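Local atomic coordinates of GTPase-activating protein BEM3 (Saccharomyces cerevisiae S288C, PDB entry 6FSF), a protein that activates GTP hydrolysis by CDC42 and, less efficiently, RHO1, binds phosphatidylinositol 3-phosphate, and is represented here by its tandem PX-PH region. Residues I39-R44 against K48-F53; V161-L166 against Q172-N177; D64-S69 against P114-L119; K92-K97 against T203-L208. All coordinates share one frame; numbering follows the deposited sequence.

Contact 1 of 4, residues I39-R44 against K48-F53; sequences IAIIDR and KEMFKF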
loop_
_atom_site.group_PDB
_atom_site.type_symbol
_atom_site.label_atom_id
_atom_site.label_comp_id
_atom_site.label_asym_id
_atom_site.label_seq_id
_atom_site.Cartn_x
_atom_site.Cartn_y
_atom_site.Cartn_z
ATOM N N ILE A 39 6.981 -1.146 0.503
ATOM C CA ILE A 39 7.600 -1.222 -0.815
ATOM C C ILE A 39 8.436 -2.491 -0.894
ATOM O O ILE A 39 9.217 -2.783 0.019
ATOM C CB ILE A 39 8.474 0.014 -1.103
ATOM C CG1 ILE A 39 7.630 1.284 -1.064
ATOM C CG2 ILE A 39 9.181 -0.133 -2.444
ATOM C CD1 ILE A 39 8.446 2.547 -1.040
ATOM N N ALA A 40 8.286 -3.231 -1.990
ATOM C CA ALA A 40 9.028 -4.463 -2.207
ATOM C C ALA A 40 10.109 -4.244 -3.256
ATOM O O ALA A 40 9.871 -3.610 -4.287
ATOM C CB ALA A 40 8.094 -5.592 -2.641
ATOM N N ILE A 41 11.299 -4.774 -2.983
ATOM C CA ILE A 41 12.427 -4.727 -3.905
ATOM C C ILE A 41 12.641 -6.131 -4.451
ATOM O O ILE A 41 12.747 -7.094 -3.681
ATOM C CB ILE A 41 13.697 -4.195 -3.219
ATOM C CG1 ILE A 41 13.512 -2.729 -2.826
ATOM C CG2 ILE A 41 14.900 -4.341 -4.134
ATOM C CD1 ILE A 41 13.341 -1.801 -4.007
ATOM N N ILE A 42 12.700 -6.248 -5.776
ATOM C CA ILE A 42 12.667 -7.534 -6.461
ATOM C C ILE A 42 13.856 -7.624 -7.408
ATOM O O ILE A 42 14.131 -6.682 -8.160
ATOM C CB ILE A 42 11.342 -7.724 -7.226
ATOM C CG1 ILE A 42 10.185 -7.889 -6.238
ATOM C CG2 ILE A 42 11.430 -8.913 -8.172
ATOM C CD1 ILE A 42 8.903 -7.208 -6.674
ATOM N N ASP A 43 14.561 -8.754 -7.367
ATOM C CA ASP A 43 15.641 -9.002 -8.313
ATOM C C ASP A 43 15.062 -9.271 -9.696
ATOM O O ASP A 43 14.198 -10.135 -9.860
ATOM C CB ASP A 43 16.499 -10.184 -7.852
ATOM C CG ASP A 43 17.590 -10.537 -8.848
ATOM O OD1 ASP A 43 17.503 -11.615 -9.479
ATOM O OD2 ASP A 43 18.533 -9.735 -9.006
ATOM N N ARG A 44 15.548 -8.525 -10.691
ATOM C CA ARG A 44 14.956 -8.570 -12.027
ATOM C C ARG A 44 15.063 -9.959 -12.648
ATOM O O ARG A 44 14.069 -10.513 -13.131
ATOM C CB ARG A 44 15.634 -7.536 -12.925
ATOM C CG ARG A 44 15.138 -7.526 -14.361
ATOM C CD ARG A 44 14.138 -6.407 -14.591
ATOM N NE ARG A 44 14.733 -5.100 -14.325
ATOM C CZ ARG A 44 14.083 -3.944 -14.416
ATOM N NH1 ARG A 44 12.804 -3.921 -14.766
ATOM N NH2 ARG A 44 14.715 -2.809 -14.152
ATOM N N LYS A 48 12.672 -12.906 -7.760
ATOM C CA LYS A 48 12.451 -13.185 -6.350
ATOM C C LYS A 48 12.424 -11.889 -5.554
ATOM O O LYS A 48 13.179 -10.954 -5.837
ATOM C CB LYS A 48 13.543 -14.108 -5.806
ATOM C CG LYS A 48 13.237 -14.707 -4.440
ATOM C CD LYS A 48 14.511 -15.062 -3.690
ATOM C CE LYS A 48 15.225 -13.807 -3.208
ATOM N NZ LYS A 48 16.500 -14.118 -2.506
ATOM N N GLU A 49 11.545 -11.841 -4.555
ATOM C CA GLU A 49 11.438 -10.682 -3.678
ATOM C C GLU A 49 12.588 -10.713 -2.679
ATOM O O GLU A 49 12.657 -11.606 -1.829
ATOM C CB GLU A 49 10.090 -10.687 -2.967
ATOM C CG GLU A 49 9.784 -9.417 -2.199
ATOM C CD GLU A 49 8.618 -9.596 -1.254
ATOM O OE1 GLU A 49 8.822 -10.197 -0.179
ATOM O OE2 GLU A 49 7.500 -9.157 -1.595
ATOM N N MET A 50 13.490 -9.733 -2.771
ATOM C CA MET A 50 14.677 -9.754 -1.924
ATOM C C MET A 50 14.389 -9.215 -0.525
ATOM O O MET A 50 14.838 -9.800 0.466
ATOM C CB MET A 50 15.811 -8.976 -2.594
ATOM C CG MET A 50 16.292 -9.612 -3.896
ATOM S SD MET A 50 17.880 -8.989 -4.481
ATOM C CE MET A 50 17.425 -7.370 -5.089
ATOM N N PHE A 51 13.642 -8.117 -0.418
ATOM C CA PHE A 51 13.290 -7.568 0.886
ATOM C C PHE A 51 12.158 -6.564 0.716
ATOM O O PHE A 51 11.799 -6.183 -0.401
ATOM C CB PHE A 51 14.498 -6.916 1.572
ATOM C CG PHE A 51 15.108 -5.782 0.794
ATOM C CD1 PHE A 51 16.078 -6.022 -0.167
ATOM C CD2 PHE A 51 14.726 -4.472 1.035
ATOM C CE1 PHE A 51 16.646 -4.979 -0.880
ATOM C CE2 PHE A 51 15.289 -3.425 0.326
ATOM C CZ PHE A 51 16.250 -3.680 -0.634
ATOM N N LYS A 52 11.595 -6.147 1.849
ATOM C CA LYS A 52 10.609 -5.077 1.901
ATOM C C LYS A 52 11.062 -4.024 2.903
ATOM O O LYS A 52 11.867 -4.293 3.799
ATOM C CB LYS A 52 9.219 -5.587 2.303
ATOM C CG LYS A 52 8.714 -6.777 1.517
ATOM C CD LYS A 52 7.293 -7.114 1.938
ATOM C CE LYS A 52 6.914 -8.529 1.553
ATOM N NZ LYS A 52 7.803 -9.517 2.230
ATOM N N PHE A 53 10.526 -2.818 2.751
ATOM C CA PHE A 53 10.765 -1.758 3.718
ATOM C C PHE A 53 9.528 -0.876 3.788
ATOM O O PHE A 53 8.636 -0.948 2.941
ATOM C CB PHE A 53 12.019 -0.943 3.375
ATOM C CG PHE A 53 11.946 -0.228 2.055
ATOM C CD1 PHE A 53 11.556 1.097 1.993
ATOM C CD2 PHE A 53 12.285 -0.878 0.878
ATOM C CE1 PHE A 53 11.493 1.765 0.780
ATOM C CE2 PHE A 53 12.223 -0.218 -0.339
ATOM C CZ PHE A 53 11.828 1.106 -0.386
#
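Met50 and Phe51 both stand opposite Ile41, a classic beta bulge that shifts the pairing by one residue. Ile41 O takes the N-H of Met50 at 2.9 Å in a bond bent to 146°, whereas Ile41 N gives a nearly straight bond, 176°, to Phe51 O. Past the bulge, Asp43 N donates to Lys48 O. The strands form the hairpin 35-43/49-55 of the PX-domain sheet, with Ile39, Ile41, Phe51 and Phe53 on one face. Both phenylalanines carry CG between backbone N and carbonyl carbon (chi1 near 60°), which brings each ring back over its partner strand. Ile41 CB lies over a face of the Phe51 ring, 3.9 Å from its centroid. Ile39 CB covers the Phe53 ring off-centre, and Ile41 CG1 meets that ring's edge, 3.8 Å from Phe53 CE2. Replacing Phe53 by an alanine is likely to leave Ile39 without its aromatic neighbour and open a gap toward Phe124 and Ile125. On the other face, Lys52 NZ bridges to Glu49 OE1 at 2.7 Å.

Contact 2 of 4, residues V161-L166 against Q172-N177; sequences VRYGIL and QLFDKN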
loop_
_atom_site.group_PDB
_atom_site.type_symbol
_atom_site.label_atom_id
_atom_site.label_comp_id
_atom_site.label_asym_id
_atom_site.label_seq_id
_atom_site.Cartn_x
_atom_site.Cartn_y
_atom_site.Cartn_z
ATOM N N VAL A 161 -9.267 2.142 8.668
ATOM C CA VAL A 161 -8.355 1.065 8.295
ATOM C C VAL A 161 -8.583 -0.128 9.212
ATOM O O VAL A 161 -8.609 0.011 10.440
ATOM C CB VAL A 161 -6.894 1.544 8.361
ATOM C CG1 VAL A 161 -5.947 0.421 7.973
ATOM C CG2 VAL A 161 -6.696 2.762 7.469
ATOM N N ARG A 162 -8.745 -1.306 8.616
ATOM C CA ARG A 162 -8.892 -2.550 9.354
ATOM C C ARG A 162 -7.959 -3.595 8.765
ATOM O O ARG A 162 -7.619 -3.549 7.581
ATOM C CB ARG A 162 -10.337 -3.071 9.312
ATOM C CG ARG A 162 -11.312 -2.278 10.159
ATOM C CD ARG A 162 -11.020 -2.468 11.637
ATOM N NE ARG A 162 -10.752 -1.201 12.306
ATOM C CZ ARG A 162 -11.677 -0.472 12.918
ATOM N NH1 ARG A 162 -12.937 -0.885 12.946
ATOM N NH2 ARG A 162 -11.344 0.672 13.502
ATOM N N TYR A 163 -7.543 -4.538 9.602
ATOM C CA TYR A 163 -6.782 -5.696 9.155
ATOM C C TYR A 163 -7.678 -6.922 9.262
ATOM O O TYR A 163 -8.140 -7.260 10.356
ATOM C CB TYR A 163 -5.506 -5.877 9.975
ATOM C CG TYR A 163 -4.718 -7.101 9.579
ATOM C CD1 TYR A 163 -4.400 -8.076 10.512
ATOM C CD2 TYR A 163 -4.310 -7.290 8.264
ATOM C CE1 TYR A 163 -3.683 -9.199 10.153
ATOM C CE2 TYR A 163 -3.595 -8.414 7.894
ATOM C CZ TYR A 163 -3.285 -9.365 8.842
ATOM O OH TYR A 163 -2.572 -10.488 8.486
ATOM N N GLY A 164 -7.930 -7.570 8.131
ATOM C CA GLY A 164 -8.856 -8.690 8.067
ATOM C C GLY A 164 -8.135 -10.025 8.076
ATOM O O GLY A 164 -7.119 -10.202 7.402
ATOM N N ILE A 165 -8.673 -10.963 8.853
ATOM C CA ILE A 165 -8.191 -12.340 8.898
ATOM C C ILE A 165 -9.379 -13.259 8.660
ATOM O O ILE A 165 -10.366 -13.207 9.403
ATOM C CB ILE A 165 -7.514 -12.682 10.237
ATOM C CG1 ILE A 165 -6.239 -11.864 10.421
ATOM C CG2 ILE A 165 -7.187 -14.169 10.300
ATOM C CD1 ILE A 165 -5.060 -12.370 9.606
ATOM N N LEU A 166 -9.290 -14.095 7.632
ATOM C CA LEU A 166 -10.299 -15.115 7.382
ATOM C C LEU A 166 -9.914 -16.373 8.152
ATOM O O LEU A 166 -8.886 -16.997 7.864
ATOM C CB LEU A 166 -10.431 -15.412 5.889
ATOM C CG LEU A 166 -11.636 -16.268 5.485
ATOM C CD1 LEU A 166 -12.899 -15.784 6.180
ATOM C CD2 LEU A 166 -11.827 -16.287 3.973
ATOM N N GLN A 172 -12.425 -11.949 10.695
ATOM C CA GLN A 172 -12.069 -11.174 11.876
ATOM C C GLN A 172 -11.396 -9.881 11.441
ATOM O O GLN A 172 -10.503 -9.901 10.592
ATOM C CB GLN A 172 -11.149 -11.967 12.805
ATOM C CG GLN A 172 -11.721 -13.299 13.266
ATOM C CD GLN A 172 -11.194 -13.724 14.626
ATOM O OE1 GLN A 172 -10.467 -12.979 15.285
ATOM N NE2 GLN A 172 -11.563 -14.926 15.054
ATOM N N LEU A 173 -11.827 -8.763 12.018
ATOM C CA LEU A 173 -11.265 -7.453 11.726
ATOM C C LEU A 173 -10.638 -6.868 12.984
ATOM O O LEU A 173 -11.229 -6.918 14.066
ATOM C CB LEU A 173 -12.331 -6.499 11.176
ATOM C CG LEU A 173 -13.092 -6.988 9.940
ATOM C CD1 LEU A 173 -14.053 -5.926 9.427
ATOM C CD2 LEU A 173 -12.132 -7.414 8.844
ATOM N N PHE A 174 -9.439 -6.308 12.831
ATOM C CA PHE A 174 -8.671 -5.760 13.939
ATOM C C PHE A 174 -8.368 -4.290 13.688
ATOM O O PHE A 174 -8.068 -3.891 12.557
ATOM C CB PHE A 174 -7.356 -6.523 14.144
ATOM C CG PHE A 174 -7.533 -8.001 14.361
ATOM C CD1 PHE A 174 -7.547 -8.532 15.640
ATOM C CD2 PHE A 174 -7.683 -8.860 13.283
ATOM C CE1 PHE A 174 -7.709 -9.890 15.840
ATOM C CE2 PHE A 174 -7.849 -10.218 13.478
ATOM C CZ PHE A 174 -7.863 -10.736 14.758
ATOM N N ASP A 175 -8.450 -3.490 14.748
ATOM C CA ASP A 175 -8.021 -2.091 14.737
ATOM C C ASP A 175 -6.797 -1.988 15.641
ATOM O O ASP A 175 -6.923 -2.002 16.870
ATOM C CB ASP A 175 -9.134 -1.159 15.206
ATOM C CG ASP A 175 -8.622 0.221 15.593
ATOM O OD1 ASP A 175 -9.255 0.867 16.456
ATOM O OD2 ASP A 175 -7.588 0.658 15.044
ATOM N N LYS A 176 -5.619 -1.890 15.023
ATOM C CA LYS A 176 -4.349 -1.807 15.742
ATOM C C LYS A 176 -4.180 -3.004 16.679
ATOM O O LYS A 176 -3.871 -2.867 17.867
ATOM C CB LYS A 176 -4.240 -0.479 16.496
ATOM C CG LYS A 176 -4.513 0.727 15.602
ATOM C CD LYS A 176 -5.007 1.931 16.387
ATOM C CE LYS A 176 -3.896 2.557 17.207
ATOM N NZ LYS A 176 -2.833 3.152 16.349
ATOM N N ASN A 177 -4.395 -4.195 16.113
ATOM C CA ASN A 177 -4.329 -5.463 16.844
ATOM C C ASN A 177 -5.288 -5.475 18.038
ATOM O O ASN A 177 -4.906 -5.781 19.169
ATOM C CB ASN A 177 -2.893 -5.779 17.285
ATOM C CG ASN A 177 -2.675 -7.262 17.545
ATOM O OD1 ASN A 177 -3.624 -8.012 17.789
ATOM N ND2 ASN A 177 -1.417 -7.693 17.490
#
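Arg162 leans across the strand pair to Asp175, its chain folded rather than extended. Arg162 CB passes 4.0 Å from Phe174 O, with CG anti to the carbonyl carbon (chi1 -73°); the chain bends at chi2, bringing Arg162 CD to 3.4 Å from the same Phe174 O, and again at chi3. Arg162 NE then lies 3.3 Å from Asp175 CB and makes a weak bond back to Val161 O. Asp175 CB sits over one face of the guanidinium, and Arg162 NH2 ends 3.6 Å from Asp175 OD1. This salt bridge is long, and because the oxygen is well out of the guanidinium plane the attraction is one of charge, without an N-H aimed at it. NH1 has a further salt bridge to Glu181. A leucine here would probably leave Asp175 and Glu181 without their shared positive charge.

In the backbone ladder, Tyr163 with Phe174 and Ile165 with Gln172 are antiparallel hydrogen-bonded pairs, the second joined by Ile165 N to Gln172 O and Gln172 N to Ile165 O, both 2.7 Å. Between them Gly164 lets Leu173 CD2 approach its CA to 3.6 Å. On the Tyr163 face, Ile165 CG1 touches Phe174 CE2 at 3.8 Å. This hairpin belongs to the PH-domain sheet: strand 142-148 flanks 160-167, strand 179-184 flanks 170-174, and Val161 and Asp175 also touch strand 19-29 of the PX part.

Contact 3 of 4, residues D64-S69 against P114-L119; sequences DVYMKS and PKNVGL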
loop_
_atom_site.group_PDB
_atom_site.type_symbol
_atom_site.label_atom_id
_atom_site.label_comp_id
_atom_site.label_asym_id
_atom_site.label_seq_id
_atom_site.Cartn_x
_atom_site.Cartn_y
_atom_site.Cartn_z
ATOM N N ASP A 64 12.628 12.931 -1.789
ATOM C CA ASP A 64 12.288 13.675 -2.996
ATOM C C ASP A 64 12.847 15.091 -2.947
ATOM O O ASP A 64 13.411 15.576 -3.934
ATOM C CB ASP A 64 10.771 13.704 -3.181
ATOM C CG ASP A 64 10.352 14.412 -4.455
ATOM O OD1 ASP A 64 10.569 13.845 -5.546
ATOM O OD2 ASP A 64 9.797 15.525 -4.366
ATOM N N VAL A 65 12.709 15.767 -1.803
ATOM C CA VAL A 65 13.254 17.116 -1.666
ATOM C C VAL A 65 14.764 17.104 -1.868
ATOM O O VAL A 65 15.324 17.986 -2.531
ATOM C CB VAL A 65 12.868 17.715 -0.300
ATOM C CG1 VAL A 65 13.676 18.972 -0.021
ATOM C CG2 VAL A 65 11.378 18.025 -0.256
ATOM N N TYR A 66 15.445 16.098 -1.313
ATOM C CA TYR A 66 16.890 16.001 -1.484
ATOM C C TYR A 66 17.263 15.860 -2.954
ATOM O O TYR A 66 18.265 16.427 -3.406
ATOM C CB TYR A 66 17.438 14.821 -0.679
ATOM C CG TYR A 66 18.924 14.584 -0.868
ATOM C CD1 TYR A 66 19.858 15.213 -0.055
ATOM C CD2 TYR A 66 19.390 13.729 -1.859
ATOM C CE1 TYR A 66 21.213 14.999 -0.227
ATOM C CE2 TYR A 66 20.744 13.512 -2.041
ATOM C CZ TYR A 66 21.651 14.149 -1.222
ATOM O OH TYR A 66 23.001 13.935 -1.396
ATOM N N MET A 67 16.467 15.113 -3.719
ATOM C CA MET A 67 16.830 14.851 -5.107
ATOM C C MET A 67 16.592 16.076 -5.980
ATOM O O MET A 67 17.423 16.410 -6.831
ATOM C CB MET A 67 16.063 13.641 -5.633
ATOM C CG MET A 67 16.516 12.332 -5.005
ATOM S SD MET A 67 15.740 10.877 -5.723
ATOM C CE MET A 67 14.037 11.146 -5.246
ATOM N N LYS A 68 15.470 16.770 -5.778
ATOM C CA LYS A 68 15.208 17.977 -6.558
ATOM C C LYS A 68 16.352 18.976 -6.437
ATOM O O LYS A 68 16.672 19.684 -7.398
ATOM C CB LYS A 68 13.905 18.641 -6.112
ATOM C CG LYS A 68 12.706 17.725 -5.945
ATOM C CD LYS A 68 12.093 17.309 -7.266
ATOM C CE LYS A 68 10.695 16.747 -7.038
ATOM N NZ LYS A 68 10.327 15.712 -8.042
ATOM N N SER A 69 16.988 19.034 -5.268
ATOM C CA SER A 69 17.986 20.053 -4.970
ATOM C C SER A 69 19.392 19.668 -5.400
ATOM O O SER A 69 20.211 20.556 -5.655
ATOM C CB SER A 69 17.981 20.366 -3.470
ATOM O OG SER A 69 17.868 19.175 -2.708
ATOM N N PRO A 114 24.600 11.265 -9.407
ATOM C CA PRO A 114 25.843 11.646 -8.734
ATOM C C PRO A 114 26.101 10.757 -7.529
ATOM O O PRO A 114 25.186 10.180 -6.945
ATOM C CB PRO A 114 25.593 13.098 -8.318
ATOM C CG PRO A 114 24.617 13.596 -9.317
ATOM C CD PRO A 114 23.722 12.425 -9.635
ATOM N N LYS A 115 27.380 10.655 -7.165
ATOM C CA LYS A 115 27.793 9.703 -6.135
ATOM C C LYS A 115 27.086 9.960 -4.808
ATOM O O LYS A 115 26.701 9.014 -4.110
ATOM C CB LYS A 115 29.308 9.756 -5.956
ATOM C CG LYS A 115 30.087 9.376 -7.210
ATOM C CD LYS A 115 31.583 9.405 -6.941
ATOM C CE LYS A 115 32.395 9.098 -8.192
ATOM N NZ LYS A 115 32.090 7.750 -8.735
ATOM N N ASN A 116 26.901 11.231 -4.443
ATOM C CA ASN A 116 26.230 11.544 -3.183
ATOM C C ASN A 116 24.748 11.181 -3.233
ATOM O O ASN A 116 24.201 10.638 -2.264
ATOM C CB ASN A 116 26.413 13.024 -2.848
ATOM C CG ASN A 116 26.034 13.933 -4.002
ATOM O OD1 ASN A 116 26.292 13.621 -5.167
ATOM N ND2 ASN A 116 25.416 15.062 -3.685
ATOM N N VAL A 117 24.083 11.458 -4.357
ATOM C CA VAL A 117 22.651 11.194 -4.457
ATOM C C VAL A 117 22.383 9.696 -4.518
ATOM O O VAL A 117 21.440 9.194 -3.896
ATOM C CB VAL A 117 22.057 11.921 -5.676
ATOM C CG1 VAL A 117 20.547 11.737 -5.718
ATOM C CG2 VAL A 117 22.426 13.397 -5.652
ATOM N N GLY A 118 23.200 8.961 -5.274
ATOM C CA GLY A 118 23.012 7.522 -5.363
ATOM C C GLY A 118 23.160 6.832 -4.022
ATOM O O GLY A 118 22.435 5.882 -3.718
ATOM N N LEU A 119 24.097 7.305 -3.199
ATOM C CA LEU A 119 24.259 6.735 -1.867
ATOM C C LEU A 119 23.038 7.009 -0.999
ATOM O O LEU A 119 22.578 6.125 -0.266
ATOM C CB LEU A 119 25.523 7.291 -1.210
ATOM C CG LEU A 119 25.712 6.970 0.275
ATOM C CD1 LEU A 119 26.016 5.492 0.488
ATOM C CD2 LEU A 119 26.802 7.843 0.873
#
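The Tyr66 ring points an edge at helix 115-125: Val117 CA lies near the ring plane, 3.9 Å from Tyr66 CE2. Stacked with this ring is that of His70, one turn further along the same helix. The Asn116 amide is turned steeply against the tyrosine, the two planes 70° apart, and its ND2 stands 3.5 Å from Tyr66 OH, a proximity without a hydrogen bond. Tyr66 holds CG anti to its backbone nitrogen (chi1 176°), which sends the ring toward helix 115-125. Its CE2 also meets Val117 CG2 at 4.0 Å. The other valine methyl, Val117 CG1, comes to 4.1 Å from Met67 CG, before the methionine chain turns away toward Tyr103 and Ile107 of helix 90-107.

The two segments run nearly antiparallel, at 167°, with axes 10.7 Å apart. That wide spacing is bridged chiefly by the length of the tyrosine. Helices 57-70 and 115-125 belong to the helical part of the PX domain, and Met67 also reaches Ile121, one turn beyond Val117. Since no hydrogen bond or salt bridge joins the two segments, the contact is mainly apolar: Val117 and Met67 are buried, while the hydroxyl end of the tyrosine comes near the polar atoms of exposed Asn116 without bonding to them.

Contact 4 of 4, residues K92-K97 against T203-L208; sequences KVDTRK and TRNGFL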
loop_
_atom_site.group_PDB
_atom_site.type_symbol
_atom_site.label_atom_id
_atom_site.label_comp_id
_atom_site.label_asym_id
_atom_site.label_seq_id
_atom_site.Cartn_x
_atom_site.Cartn_y
_atom_site.Cartn_z
ATOM N N LYS A 92 -8.979 7.396 -3.359
ATOM C CA LYS A 92 -7.685 8.052 -3.198
ATOM C C LYS A 92 -6.592 7.046 -2.858
ATOM O O LYS A 92 -5.467 7.145 -3.364
ATOM C CB LYS A 92 -7.761 9.125 -2.112
ATOM C CG LYS A 92 -8.725 10.265 -2.390
ATOM C CD LYS A 92 -8.569 11.329 -1.321
ATOM C CE LYS A 92 -9.839 12.127 -1.119
ATOM N NZ LYS A 92 -9.717 13.009 0.074
ATOM N N VAL A 93 -6.907 6.077 -1.996
ATOM C CA VAL A 93 -5.940 5.045 -1.627
ATOM C C VAL A 93 -5.498 4.269 -2.859
ATOM O O VAL A 93 -4.308 3.980 -3.042
ATOM C CB VAL A 93 -6.545 4.114 -0.560
ATOM C CG1 VAL A 93 -5.666 2.893 -0.347
ATOM C CG2 VAL A 93 -6.746 4.869 0.741
ATOM N N ASP A 94 -6.454 3.923 -3.724
ATOM C CA ASP A 94 -6.133 3.221 -4.962
ATOM C C ASP A 94 -5.243 4.067 -5.862
ATOM O O ASP A 94 -4.287 3.563 -6.462
ATOM C CB ASP A 94 -7.423 2.846 -5.695
ATOM C CG ASP A 94 -7.165 2.043 -6.955
ATOM O OD1 ASP A 94 -7.524 0.848 -6.981
ATOM O OD2 ASP A 94 -6.600 2.602 -7.916
ATOM N N THR A 95 -5.541 5.363 -5.964
ATOM C CA THR A 95 -4.833 6.212 -6.916
ATOM C C THR A 95 -3.398 6.471 -6.473
ATOM O O THR A 95 -2.457 6.311 -7.261
ATOM C CB THR A 95 -5.588 7.529 -7.106
ATOM O OG1 THR A 95 -6.907 7.259 -7.599
ATOM C CG2 THR A 95 -4.865 8.414 -8.101
ATOM N N ARG A 96 -3.208 6.862 -5.207
ATOM C CA ARG A 96 -1.879 7.250 -4.740
ATOM C C ARG A 96 -0.901 6.083 -4.775
ATOM O O ARG A 96 0.313 6.295 -4.883
ATOM C CB ARG A 96 -1.971 7.834 -3.329
ATOM C CG ARG A 96 -2.289 6.822 -2.233
ATOM C CD ARG A 96 -2.745 7.524 -0.960
ATOM N NE ARG A 96 -2.735 6.645 0.204
ATOM C CZ ARG A 96 -3.212 6.984 1.399
ATOM N NH1 ARG A 96 -3.748 8.182 1.585
ATOM N NH2 ARG A 96 -3.160 6.121 2.406
ATOM N N LYS A 97 -1.405 4.850 -4.690
ATOM C CA LYS A 97 -0.533 3.687 -4.803
ATOM C C LYS A 97 -0.010 3.527 -6.226
ATOM O O LYS A 97 1.142 3.124 -6.430
ATOM C CB LYS A 97 -1.286 2.438 -4.353
ATOM C CG LYS A 97 -0.492 1.144 -4.407
ATOM C CD LYS A 97 -1.320 0.008 -3.832
ATOM C CE LYS A 97 -0.715 -1.345 -4.147
ATOM N NZ LYS A 97 -0.579 -1.556 -5.613
ATOM N N THR A 203 -16.337 5.012 -2.827
ATOM C CA THR A 203 -16.174 3.567 -2.831
ATOM C C THR A 203 -15.435 3.113 -4.083
ATOM O O THR A 203 -15.685 3.605 -5.187
ATOM C CB THR A 203 -17.543 2.892 -2.744
ATOM O OG1 THR A 203 -18.207 3.304 -1.544
ATOM C CG2 THR A 203 -17.393 1.375 -2.723
ATOM N N ARG A 204 -14.507 2.175 -3.896
ATOM C CA ARG A 204 -13.742 1.625 -5.002
ATOM C C ARG A 204 -13.165 0.288 -4.568
ATOM O O ARG A 204 -12.732 0.140 -3.422
ATOM C CB ARG A 204 -12.632 2.580 -5.446
ATOM C CG ARG A 204 -11.927 2.159 -6.714
ATOM C CD ARG A 204 -11.171 3.321 -7.323
ATOM N NE ARG A 204 -10.638 2.983 -8.638
ATOM C CZ ARG A 204 -11.379 2.880 -9.736
ATOM N NH1 ARG A 204 -12.690 3.079 -9.673
ATOM N NH2 ARG A 204 -10.812 2.572 -10.894
ATOM N N ASN A 205 -13.163 -0.676 -5.491
ATOM C CA ASN A 205 -12.746 -2.047 -5.193
ATOM C C ASN A 205 -13.523 -2.596 -4.001
ATOM O O ASN A 205 -12.984 -3.310 -3.155
ATOM C CB ASN A 205 -11.239 -2.122 -4.933
ATOM C CG ASN A 205 -10.423 -1.491 -6.040
ATOM O OD1 ASN A 205 -10.759 -1.603 -7.221
ATOM N ND2 ASN A 205 -9.344 -0.820 -5.666
ATOM N N GLY A 206 -14.806 -2.249 -3.930
ATOM C CA GLY A 206 -15.581 -2.524 -2.739
ATOM C C GLY A 206 -16.644 -3.593 -2.881
ATOM O O GLY A 206 -17.058 -3.940 -3.991
ATOM N N PHE A 207 -17.087 -4.119 -1.741
ATOM C CA PHE A 207 -18.157 -5.102 -1.692
ATOM C C PHE A 207 -18.888 -4.954 -0.366
ATOM O O PHE A 207 -18.379 -4.352 0.583
ATOM C CB PHE A 207 -17.626 -6.529 -1.872
ATOM C CG PHE A 207 -16.400 -6.830 -1.057
ATOM C CD1 PHE A 207 -15.137 -6.732 -1.619
ATOM C CD2 PHE A 207 -16.511 -7.215 0.269
ATOM C CE1 PHE A 207 -14.008 -7.010 -0.872
ATOM C CE2 PHE A 207 -15.385 -7.495 1.021
ATOM C CZ PHE A 207 -14.132 -7.391 0.449
ATOM N N LEU A 208 -20.095 -5.512 -0.310
ATOM C CA LEU A 208 -20.964 -5.401 0.854
ATOM C C LEU A 208 -21.198 -6.777 1.458
ATOM O O LEU A 208 -21.546 -7.723 0.743
ATOM C CB LEU A 208 -22.304 -4.759 0.480
ATOM C CG LEU A 208 -23.407 -4.828 1.539
ATOM C CD1 LEU A 208 -22.958 -4.140 2.819
ATOM C CD2 LEU A 208 -24.700 -4.217 1.020
#
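The interface between the PX and PH domains is crossed here, where helix 90-107 of the PX part meets the turn leading into strand 206-211 of the PH sheet. Asp94 is the helix residue that makes the contact. With CG anti to the backbone nitrogen, its carboxylate extends from the helix toward Arg204 and Asn205. Asn205 ND2 donates to Asp94 OD1 at 2.8 Å, and an N-H...O angle of 155° makes the bond fairly straight. The two side chains cross at about a right angle, their carboxylate and amide planes 46° apart.

The backbone of Asn205 has positive phi and psi just before the strand begins. Its N is bonded to Asn195 OD1, and its backbone also pairs with Thr227.

Arg204 approaches the same aspartate by another route. Its chain is extended from CG to NE, and Arg204 CD packs 4.1 Å from Asp94 CB. Asp94 CG lies at the edge of the guanidinium, near its plane, while Asp94 OD2 makes a weak hydrogen bond to Asn98 within the helix. Asp94 OD2 and Arg204 NE are 4.1 Å apart, beyond a salt bridge, so any attraction between these opposite charges would probably be long-range. On the bonded side, Asp94 OD1 uses its anti lone pair, and lies only 6° out of the Asn205 amide plane.

How the contacts relate
Contacts 1 and 3 lie within the PX part, contact 2 within the PH domain, and contact 4 ties the two together. Contacts 1 and 2 are both antiparallel hairpins with backbone ladders, but a bulge and aromatic-aliphatic packing mark the first, a folded arginine the second. Contact 3 joins helices mainly by apolar touches, with no hydrogen bond between the segments, and contact 4 rests on one polar bond. None is wholly core: each mixes buried and partly exposed residues, and contact 3, its centre about 24 Å from that of the chain, is the most peripheral. Contacts 2 and 4 reach the same PH sheet, their centres about 17 Å apart; helix 115-125 serves contact 3 and also covers Phe53 of contact 1.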